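Local coordinates for protein her-1 (PDB 1SZH) that dictates male development in Caenorhabditis elegans, inhibits the function of TRA-2A and probably acts directly in cell signalling during sex determination, at residues Q24-E29 with I37-D42; C54-L59 with K65-L70; G80-D85 with L117-L122. The protein carries 2 engineered substitutions. All blocks are in the same frame, centred on the assembly; numbering follows the deposited sequence.

Contact 1: residues Q24-E29 with I37-D42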
loop_
_atom_site.group_PDB
_atom_site.type_symbol
_atom_site.label_atom_id
_atom_site.label_comp_id
_atom_site.label_asym_id
_atom_site.label_seq_id
_atom_site.Cartn_x
_atom_site.Cartn_y
_atom_site.Cartn_z
ATOM N N GLN A 24 6.731 9.890 -17.136
ATOM C CA GLN A 24 7.062 8.502 -17.427
ATOM C C GLN A 24 8.261 7.981 -16.651
ATOM O O GLN A 24 8.211 6.904 -16.048
ATOM C CB GLN A 24 7.378 8.338 -18.915
ATOM C CG GLN A 24 6.209 8.539 -19.803
ATOM C CD GLN A 24 5.190 7.468 -19.585
ATOM O OE1 GLN A 24 5.471 6.284 -19.804
ATOM N NE2 GLN A 24 4.005 7.858 -19.139
ATOM N N GLU A 25 9.354 8.732 -16.705
ATOM C CA GLU A 25 10.580 8.325 -16.039
ATOM C C GLU A 25 10.380 8.212 -14.555
ATOM O O GLU A 25 10.895 7.287 -13.924
ATOM C CB GLU A 25 11.713 9.320 -16.325
ATOM C CG GLU A 25 12.322 9.173 -17.703
ATOM C CD GLU A 25 13.279 7.994 -17.802
ATOM O OE1 GLU A 25 12.847 6.840 -17.602
ATOM O OE2 GLU A 25 14.474 8.227 -18.089
ATOM N N CYS A 26 9.643 9.154 -13.983
ATOM C CA CYS A 26 9.393 9.120 -12.552
ATOM C C CYS A 26 8.573 7.885 -12.193
ATOM O O CYS A 26 8.855 7.220 -11.202
ATOM C CB CYS A 26 8.653 10.385 -12.077
ATOM S SG CYS A 26 8.375 10.436 -10.301
ATOM N N CYS A 27 7.559 7.578 -12.994
ATOM C CA CYS A 27 6.742 6.393 -12.721
ATOM C C CYS A 27 7.561 5.116 -12.819
ATOM O O CYS A 27 7.411 4.207 -12.005
ATOM C CB CYS A 27 5.549 6.364 -13.676
ATOM S SG CYS A 27 4.293 7.499 -13.062
ATOM N N ILE A 28 8.440 5.042 -13.812
ATOM C CA ILE A 28 9.315 3.877 -13.961
ATOM C C ILE A 28 10.199 3.777 -12.725
ATOM O O ILE A 28 10.392 2.686 -12.176
ATOM C CB ILE A 28 10.156 4.007 -15.242
ATOM C CG1 ILE A 28 9.250 3.787 -16.457
ATOM C CG2 ILE A 28 11.294 2.994 -15.262
ATOM C CD1 ILE A 28 9.863 4.223 -17.777
ATOM N N GLU A 29 10.697 4.921 -12.252
ATOM C CA GLU A 29 11.567 4.924 -11.063
ATOM C C GLU A 29 10.877 4.433 -9.797
ATOM O O GLU A 29 11.420 3.589 -9.074
ATOM C CB GLU A 29 12.122 6.323 -10.813
ATOM C CG GLU A 29 13.195 6.754 -11.786
ATOM C CD GLU A 29 14.538 6.985 -11.096
ATOM O OE1 GLU A 29 15.552 6.484 -11.608
ATOM O OE2 GLU A 29 14.575 7.683 -10.054
ATOM N N ILE A 37 3.966 6.718 -5.271
ATOM C CA ILE A 37 3.946 7.635 -6.401
ATOM C C ILE A 37 4.009 9.096 -5.917
ATOM O O ILE A 37 3.185 9.530 -5.108
ATOM C CB ILE A 37 2.634 7.497 -7.212
ATOM C CG1 ILE A 37 2.502 6.084 -7.778
ATOM C CG2 ILE A 37 2.601 8.553 -8.329
ATOM C CD1 ILE A 37 1.070 5.700 -8.181
ATOM N N ARG A 38 4.986 9.853 -6.391
ATOM C CA ARG A 38 5.052 11.275 -6.052
ATOM C C ARG A 38 4.927 11.894 -7.446
ATOM O O ARG A 38 3.818 12.198 -7.916
ATOM C CB ARG A 38 6.377 11.577 -5.348
ATOM C CG ARG A 38 6.412 10.905 -3.963
ATOM C CD ARG A 38 7.583 11.325 -3.082
ATOM N NE ARG A 38 7.472 10.719 -1.753
ATOM C CZ ARG A 38 8.364 10.858 -0.774
ATOM N NH1 ARG A 38 9.458 11.592 -0.958
ATOM N NH2 ARG A 38 8.163 10.257 0.396
ATOM N N CYS A 39 6.048 12.076 -8.109
ATOM C CA CYS A 39 6.039 12.517 -9.477
ATOM C C CYS A 39 5.424 13.854 -9.862
ATOM O O CYS A 39 5.093 14.060 -11.030
ATOM C CB CYS A 39 5.416 11.385 -10.308
ATOM S SG CYS A 39 6.268 9.811 -10.032
ATOM N N GLY A 40 5.248 14.744 -8.902
ATOM C CA GLY A 40 4.718 16.046 -9.252
ATOM C C GLY A 40 3.231 16.082 -9.506
ATOM O O GLY A 40 2.728 16.994 -10.160
ATOM N N TYR A 41 2.525 15.081 -9.007
ATOM C CA TYR A 41 1.077 15.054 -9.156
ATOM C C TYR A 41 0.610 15.861 -7.934
ATOM O O TYR A 41 0.210 15.291 -6.917
ATOM C CB TYR A 41 0.573 13.595 -9.126
ATOM C CG TYR A 41 0.647 12.859 -10.461
ATOM C CD1 TYR A 41 1.484 11.740 -10.640
ATOM C CD2 TYR A 41 -0.110 13.283 -11.551
ATOM C CE1 TYR A 41 1.556 11.068 -11.869
ATOM C CE2 TYR A 41 -0.049 12.618 -12.785
ATOM C CZ TYR A 41 0.785 11.520 -12.944
ATOM O OH TYR A 41 0.867 10.914 -14.185
ATOM N N ASP A 42 0.700 17.195 -8.051
ATOM C CA ASP A 42 0.354 18.134 -6.976
ATOM C C ASP A 42 -0.994 18.844 -7.086
ATOM O O ASP A 42 -1.714 18.974 -6.094
ATOM C CB ASP A 42 1.437 19.219 -6.856
ATOM C CG ASP A 42 2.824 18.649 -6.616
ATOM O OD1 ASP A 42 2.989 17.854 -5.664
ATOM O OD2 ASP A 42 3.755 19.010 -7.372
#

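Contact 2: residues C54-L59 with K65-L70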
loop_
_atom_site.group_PDB
_atom_site.type_symbol
_atom_site.label_atom_id
_atom_site.label_comp_id
_atom_site.label_asym_id
_atom_site.label_seq_id
_atom_site.Cartn_x
_atom_site.Cartn_y
_atom_site.Cartn_z
ATOM N N CYS A 54 -4.249 2.303 -11.416
ATOM C CA CYS A 54 -3.958 2.005 -12.818
ATOM C C CYS A 54 -2.681 1.136 -12.892
ATOM O O CYS A 54 -2.643 0.114 -13.591
ATOM C CB CYS A 54 -3.787 3.325 -13.570
ATOM S SG CYS A 54 -3.510 3.182 -15.356
ATOM N N LEU A 55 -1.618 1.544 -12.193
ATOM C CA LEU A 55 -0.385 0.773 -12.222
ATOM C C LEU A 55 -0.578 -0.654 -11.710
ATOM O O LEU A 55 -0.090 -1.609 -12.307
ATOM C CB LEU A 55 0.734 1.483 -11.428
ATOM C CG LEU A 55 1.186 2.815 -12.037
ATOM C CD1 LEU A 55 2.209 3.440 -11.067
ATOM C CD2 LEU A 55 1.829 2.620 -13.399
ATOM N N GLN A 56 -1.285 -0.809 -10.598
ATOM C CA GLN A 56 -1.518 -2.151 -10.071
ATOM C C GLN A 56 -2.252 -3.041 -11.083
ATOM O O GLN A 56 -1.918 -4.214 -11.258
ATOM C CB GLN A 56 -2.337 -2.069 -8.789
ATOM C CG GLN A 56 -1.546 -1.550 -7.601
ATOM C CD GLN A 56 -1.535 -2.557 -6.459
ATOM O OE1 GLN A 56 -2.584 -3.003 -5.997
ATOM N NE2 GLN A 56 -0.347 -2.905 -5.987
ATOM N N ASN A 57 -3.240 -2.449 -11.748
ATOM C CA ASN A 57 -4.031 -3.182 -12.727
ATOM C C ASN A 57 -3.183 -3.636 -13.913
ATOM O O ASN A 57 -3.419 -4.719 -14.453
ATOM C CB ASN A 57 -5.229 -2.330 -13.188
ATOM C CG ASN A 57 -6.363 -2.299 -12.162
ATOM O OD1 ASN A 57 -7.399 -1.648 -12.379
ATOM N ND2 ASN A 57 -6.175 -2.990 -11.040
ATOM N N VAL A 58 -2.190 -2.843 -14.327
ATOM C CA VAL A 58 -1.349 -3.279 -15.449
ATOM C C VAL A 58 -0.266 -4.255 -14.978
ATOM O O VAL A 58 -0.102 -5.333 -15.541
ATOM C CB VAL A 58 -0.677 -2.084 -16.167
ATOM C CG1 VAL A 58 0.238 -2.598 -17.291
ATOM C CG2 VAL A 58 -1.712 -1.144 -16.712
ATOM N N LEU A 59 0.461 -3.911 -13.918
ATOM C CA LEU A 59 1.538 -4.772 -13.424
ATOM C C LEU A 59 1.083 -6.150 -12.995
ATOM O O LEU A 59 1.777 -7.136 -13.223
ATOM C CB LEU A 59 2.229 -4.120 -12.212
ATOM C CG LEU A 59 2.957 -2.796 -12.489
ATOM C CD1 LEU A 59 3.467 -2.232 -11.154
ATOM C CD2 LEU A 59 4.121 -3.012 -13.432
ATOM N N LYS A 65 -4.358 -11.496 -7.471
ATOM C CA LYS A 65 -4.229 -11.689 -6.031
ATOM C C LYS A 65 -3.014 -10.952 -5.467
ATOM O O LYS A 65 -2.834 -10.884 -4.255
ATOM C CB LYS A 65 -4.107 -13.175 -5.704
ATOM C CG LYS A 65 -5.344 -13.991 -6.066
ATOM C CD LYS A 65 -6.532 -13.594 -5.213
ATOM C CE LYS A 65 -7.685 -14.574 -5.376
ATOM N NZ LYS A 65 -8.766 -14.289 -4.391
ATOM N N LYS A 66 -2.160 -10.434 -6.335
ATOM C CA LYS A 66 -0.984 -9.704 -5.839
ATOM C C LYS A 66 -1.320 -8.249 -5.514
ATOM O O LYS A 66 -0.513 -7.544 -4.903
ATOM C CB LYS A 66 0.142 -9.718 -6.867
ATOM C CG LYS A 66 0.732 -11.084 -7.114
ATOM C CD LYS A 66 1.989 -10.968 -7.951
ATOM C CE LYS A 66 2.719 -12.305 -8.094
ATOM N NZ LYS A 66 3.884 -12.214 -9.039
ATOM N N LYS A 67 -2.497 -7.800 -5.929
ATOM C CA LYS A 67 -2.922 -6.428 -5.695
ATOM C C LYS A 67 -3.466 -6.213 -4.288
ATOM O O LYS A 67 -3.992 -7.148 -3.664
ATOM C CB LYS A 67 -4.023 -6.029 -6.697
ATOM C CG LYS A 67 -3.597 -6.101 -8.147
ATOM C CD LYS A 67 -4.580 -5.424 -9.097
ATOM C CE LYS A 67 -5.852 -6.204 -9.266
ATOM N NZ LYS A 67 -6.652 -5.669 -10.428
ATOM N N ILE A 68 -3.348 -4.978 -3.800
ATOM C CA ILE A 68 -3.916 -4.603 -2.502
ATOM C C ILE A 68 -4.624 -3.278 -2.695
ATOM O O ILE A 68 -4.057 -2.336 -3.267
ATOM C CB ILE A 68 -2.858 -4.453 -1.401
ATOM C CG1 ILE A 68 -2.319 -5.843 -1.036
ATOM C CG2 ILE A 68 -3.500 -3.804 -0.143
ATOM C CD1 ILE A 68 -1.159 -5.803 -0.075
ATOM N N ASN A 69 -5.866 -3.196 -2.225
ATOM C CA ASN A 69 -6.644 -1.988 -2.363
ATOM C C ASN A 69 -5.936 -0.814 -1.668
ATOM O O ASN A 69 -5.502 -0.932 -0.512
ATOM C CB ASN A 69 -8.033 -2.197 -1.747
ATOM C CG ASN A 69 -9.031 -1.130 -2.172
ATOM O OD1 ASN A 69 -10.004 -1.413 -2.898
ATOM N ND2 ASN A 69 -8.814 0.090 -1.731
ATOM N N LEU A 70 -5.802 0.305 -2.370
ATOM C CA LEU A 70 -5.154 1.471 -1.790
ATOM C C LEU A 70 -5.727 1.903 -0.436
ATOM O O LEU A 70 -4.976 2.348 0.446
ATOM C CB LEU A 70 -5.211 2.653 -2.771
ATOM C CG LEU A 70 -4.509 3.940 -2.316
ATOM C CD1 LEU A 70 -3.014 3.704 -2.079
ATOM C CD2 LEU A 70 -4.727 5.001 -3.408
HETATM O O HOH W 1 0.039 -4.980 -3.916
#

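Contact 3: residues G80-D85 with L117-L122. Engineered in segment 80-85: E84 (natural residue Asn).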
loop_
_atom_site.group_PDB
_atom_site.type_symbol
_atom_site.label_atom_id
_atom_site.label_comp_id
_atom_site.label_asym_id
_atom_site.label_seq_id
_atom_site.Cartn_x
_atom_site.Cartn_y
_atom_site.Cartn_z
ATOM N N GLY A 80 0.995 2.130 15.416
ATOM C CA GLY A 80 1.498 3.197 16.258
ATOM C C GLY A 80 0.859 3.174 17.633
ATOM O O GLY A 80 1.227 3.968 18.495
ATOM N N ASN A 81 -0.097 2.271 17.850
ATOM C CA ASN A 81 -0.752 2.205 19.156
ATOM C C ASN A 81 0.254 1.653 20.147
ATOM O O ASN A 81 0.097 1.783 21.360
ATOM C CB ASN A 81 -2.023 1.356 19.084
ATOM C CG ASN A 81 -3.177 2.096 18.409
ATOM O OD1 ASN A 81 -3.571 3.184 18.843
ATOM N ND2 ASN A 81 -3.721 1.510 17.349
ATOM N N ASP A 82 1.292 1.030 19.607
ATOM C CA ASP A 82 2.378 0.523 20.422
ATOM C C ASP A 82 3.155 1.823 20.614
ATOM O O ASP A 82 4.008 2.171 19.794
ATOM C CB ASP A 82 3.221 -0.473 19.624
ATOM C CG ASP A 82 4.366 -1.035 20.424
ATOM O OD1 ASP A 82 5.119 -0.242 21.023
ATOM O OD2 ASP A 82 4.519 -2.271 20.452
ATOM N N GLN A 83 2.823 2.555 21.673
ATOM C CA GLN A 83 3.457 3.839 21.951
ATOM C C GLN A 83 4.943 3.734 22.265
ATOM O O GLN A 83 5.396 4.137 23.337
ATOM C CB GLN A 83 2.723 4.536 23.100
ATOM C CG GLN A 83 1.256 4.841 22.799
ATOM C CD GLN A 83 1.081 5.789 21.621
ATOM O OE1 GLN A 83 2.056 6.215 20.996
ATOM N NE2 GLN A 83 -0.168 6.124 21.313
ATOM N N GLU A 84 5.687 3.183 21.313
ATOM C CA GLU A 84 7.129 3.012 21.425
ATOM C C GLU A 84 7.669 3.339 20.044
ATOM O O GLU A 84 6.947 3.228 19.054
ATOM C CB GLU A 84 7.476 1.572 21.801
ATOM C CG GLU A 84 6.856 1.128 23.114
ATOM C CD GLU A 84 7.171 -0.316 23.452
ATOM O OE1 GLU A 84 7.812 -0.994 22.621
ATOM O OE2 GLU A 84 6.771 -0.773 24.548
ATOM N N ASP A 85 8.928 3.746 19.971
ATOM C CA ASP A 85 9.511 4.105 18.691
ATOM C C ASP A 85 9.363 3.027 17.627
ATOM O O ASP A 85 9.159 3.348 16.450
ATOM C CB ASP A 85 10.999 4.443 18.838
ATOM C CG ASP A 85 11.254 5.615 19.770
ATOM O OD1 ASP A 85 10.461 6.587 19.779
ATOM O OD2 ASP A 85 12.273 5.557 20.483
ATOM N N LEU A 117 6.283 -8.444 14.744
ATOM C CA LEU A 117 6.345 -9.763 15.396
ATOM C C LEU A 117 6.194 -9.799 16.908
ATOM O O LEU A 117 5.729 -10.802 17.463
ATOM C CB LEU A 117 7.640 -10.487 15.022
ATOM C CG LEU A 117 7.641 -11.147 13.646
ATOM C CD1 LEU A 117 9.032 -11.723 13.375
ATOM C CD2 LEU A 117 6.598 -12.252 13.569
ATOM N N LEU A 118 6.602 -8.736 17.581
ATOM C CA LEU A 118 6.476 -8.693 19.032
ATOM C C LEU A 118 5.212 -7.943 19.445
ATOM O O LEU A 118 5.026 -7.604 20.613
ATOM C CB LEU A 118 7.712 -8.050 19.661
ATOM C CG LEU A 118 9.023 -8.771 19.333
ATOM C CD1 LEU A 118 10.144 -8.165 20.158
ATOM C CD2 LEU A 118 8.906 -10.243 19.634
ATOM N N ASP A 119 4.345 -7.701 18.468
ATOM C CA ASP A 119 3.064 -7.023 18.686
ATOM C C ASP A 119 2.040 -7.759 17.829
ATOM O O ASP A 119 1.350 -7.157 17.006
ATOM C CB ASP A 119 3.153 -5.553 18.250
ATOM C CG ASP A 119 4.188 -4.767 19.045
ATOM O OD1 ASP A 119 4.054 -4.706 20.287
ATOM O OD2 ASP A 119 5.132 -4.216 18.430
ATOM N N ASN A 120 1.967 -9.075 17.996
ATOM C CA ASN A 120 1.042 -9.881 17.204
ATOM C C ASN A 120 -0.401 -9.373 17.210
ATOM O O ASN A 120 -1.091 -9.423 16.178
ATOM C CB ASN A 120 1.071 -11.329 17.681
ATOM C CG ASN A 120 0.158 -12.208 16.878
ATOM O OD1 ASN A 120 0.299 -12.315 15.658
ATOM N ND2 ASN A 120 -0.800 -12.841 17.552
ATOM N N VAL A 121 -0.854 -8.891 18.362
ATOM C CA VAL A 121 -2.215 -8.369 18.492
ATOM C C VAL A 121 -2.457 -7.239 17.497
ATOM O O VAL A 121 -3.536 -7.150 16.904
ATOM C CB VAL A 121 -2.481 -7.839 19.920
ATOM C CG1 VAL A 121 -3.855 -7.153 19.991
ATOM C CG2 VAL A 121 -2.440 -8.992 20.912
ATOM N N LEU A 122 -1.466 -6.366 17.318
ATOM C CA LEU A 122 -1.628 -5.245 16.385
ATOM C C LEU A 122 -1.679 -5.722 14.926
ATOM O O LEU A 122 -2.422 -5.160 14.119
ATOM C CB LEU A 122 -0.504 -4.221 16.584
ATOM C CG LEU A 122 -0.385 -3.538 17.965
ATOM C CD1 LEU A 122 0.699 -2.466 17.901
ATOM C CD2 LEU A 122 -1.714 -2.918 18.395
#

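Contact 1: residues Q24-E29 with I37-D42
A disulfide between C26 and C39 staples the early part of helix 24-33 to the loop that follows the same helix, closing a short covalent ring of chain. C26 SG and C39 SG lie 2.2 Å apart, and the torsion about the sulfur-sulfur bond is -84°, a negative value near the relaxed right angle of such a bridge. The two ends reach it differently. On the helix, C26 places SG opposite its backbone N (chi1 -178°), directing the sulfur toward C39; C39 instead holds SG beside its own N. The CB atoms of C26 and C39 remain 3.8 Å apart. A second cystine lies close by: C27, the next residue of the helix, is bonded to C19, and C27 SG comes within 4.3 Å of C39 SG, so adjacent helix positions serve two separate cross-links. This clustering of cystines belongs to the N-terminal helical part of the protein, which probably corresponds to its overhand three-helix bundle. C39 itself occupies a corner of a type I' beta turn from R38 to Y41, with G40 at the other corner. Both have positive phi; at G40 the backbone angles would push any CB into the carbonyl O of C39, a conformation suited to glycine. The turn closes through a weak bond from Y41 N to R38 O, 3.3 Å long. R23 approaches from outside, donating NH2 to G40 O and making a cation-pi contact with the Y41 ring, whose hydroxyl is hydrogen-bonded to T20 N.

Contact 2: residues C54-L59 with K65-L70
The side-chain amide of Q56 is gripped at both its ends. OE1 accepts the backbone N-H of I68, with I68 N 3.1 Å from Q56 OE1 and an N-H...O angle of 154°; the donor lies in the carbonyl plane, on a lone pair of OE1, meeting the C=O at 136°. NE2 has two acceptors. One is the carbonyl O of P101, and the other is a water 3.0 Å from Q56 NE2, which passes the link on to K66 O at 2.8 Å. With OE1 and NE2 bound to unlike partners, the amide is fixed in its rotation and its buried polar atoms are satisfied. The chain reaches this place by bending at chi2 (-122°), which swings the amide across to the K66-I68 backbone. Through this amide, helix 47-59 is tied to the extended loop that carries the chain from the N-terminal helices toward the C-terminal bundle: on its far side I68 packs on A105 and R108 of helix 105-115 and on R130 of helix 120-134, while its carbonyl O takes the hydroxyl of Y52. A leucine in place of Q56 is likely to leave I68 N and P101 O without their mates and the bridging water with one anchor fewer. K67 lies over the same helical turn, beside the exposed N57. Its CB lies 3.4 Å from Q56 OE1, its CD rests 3.6 Å from Q56 O, and a bend at chi3 brings the amino group beside the side chain of N57, the two chains crossing at about a right angle. Behind the helix, C54 is joined to C18 by a disulfide, and L55 packs on A14 and C18 of helix 8-18.

Contact 3: residues G80-D85 with L117-L122
The carboxylates of D82 and D119 meet with their planes 79° apart, close to perpendicular. D82 presents a single oxygen, OD2, which stands off the plane of the D119 carboxylate on one face, tilted toward OD1; D82 OD2 and D119 OD1 are 2.5 Å apart, an approach so short that it is doubtful in detail and does not settle how the groups interact. The pair lies where the loop ahead of helix 85-97 passes the start of helix 120-134, at one end of the C-terminal helices, which probably form the antiparallel four-helix bundle of this protein. D119 occupies the N-cap position of helix 120-134, although its side chain makes no capping bond. Two acidic groups this near each other would probably raise the cost of keeping both ionised. The engineered E84 would probably add negative charge nearby, though not in contact, E84 OE1 being 5.8 Å from D119 OD1. D82 reaches across because CG lies anti to its backbone N (chi1 180°), turning the carboxylate out of a chain that makes inverse gamma turns at D82 and again at Q83. Beneath the acids the contact becomes apolar. L122, one helical turn after D119, sends its two methyls to different residues. It also touches F79, while N81, whose ND2 is hydrogen-bonded to V78 O, leans on F144 with its side chain. The farther branch, L122 CD2, comes to 4.3 Å from N81 CB, and the nearer one, L122 CD1, is packed 3.6 Å from D82 CB.

How the contacts relate
Contacts 1 and 2 both belong to the N-terminal helices and touch through I37 CD1 and L55 CD1, 3.8 Å apart, although their centres are about 17 Å from each other. Contact 3 lies on the opposite side of the chain's centre, its centre about 32 Å from that of contact 1. The first two are partly buried: contact 1 relies on a covalent bridge, and contact 2, nearest the chain's centre and next to the passage into the C-terminal helices, on a buried amide with a water. Contact 3, at the surface, sets acidic groups over a small apolar patch. Contacts 1 and 2 each join a helix to the loop following it, whereas contact 3 joins residues distant in sequence.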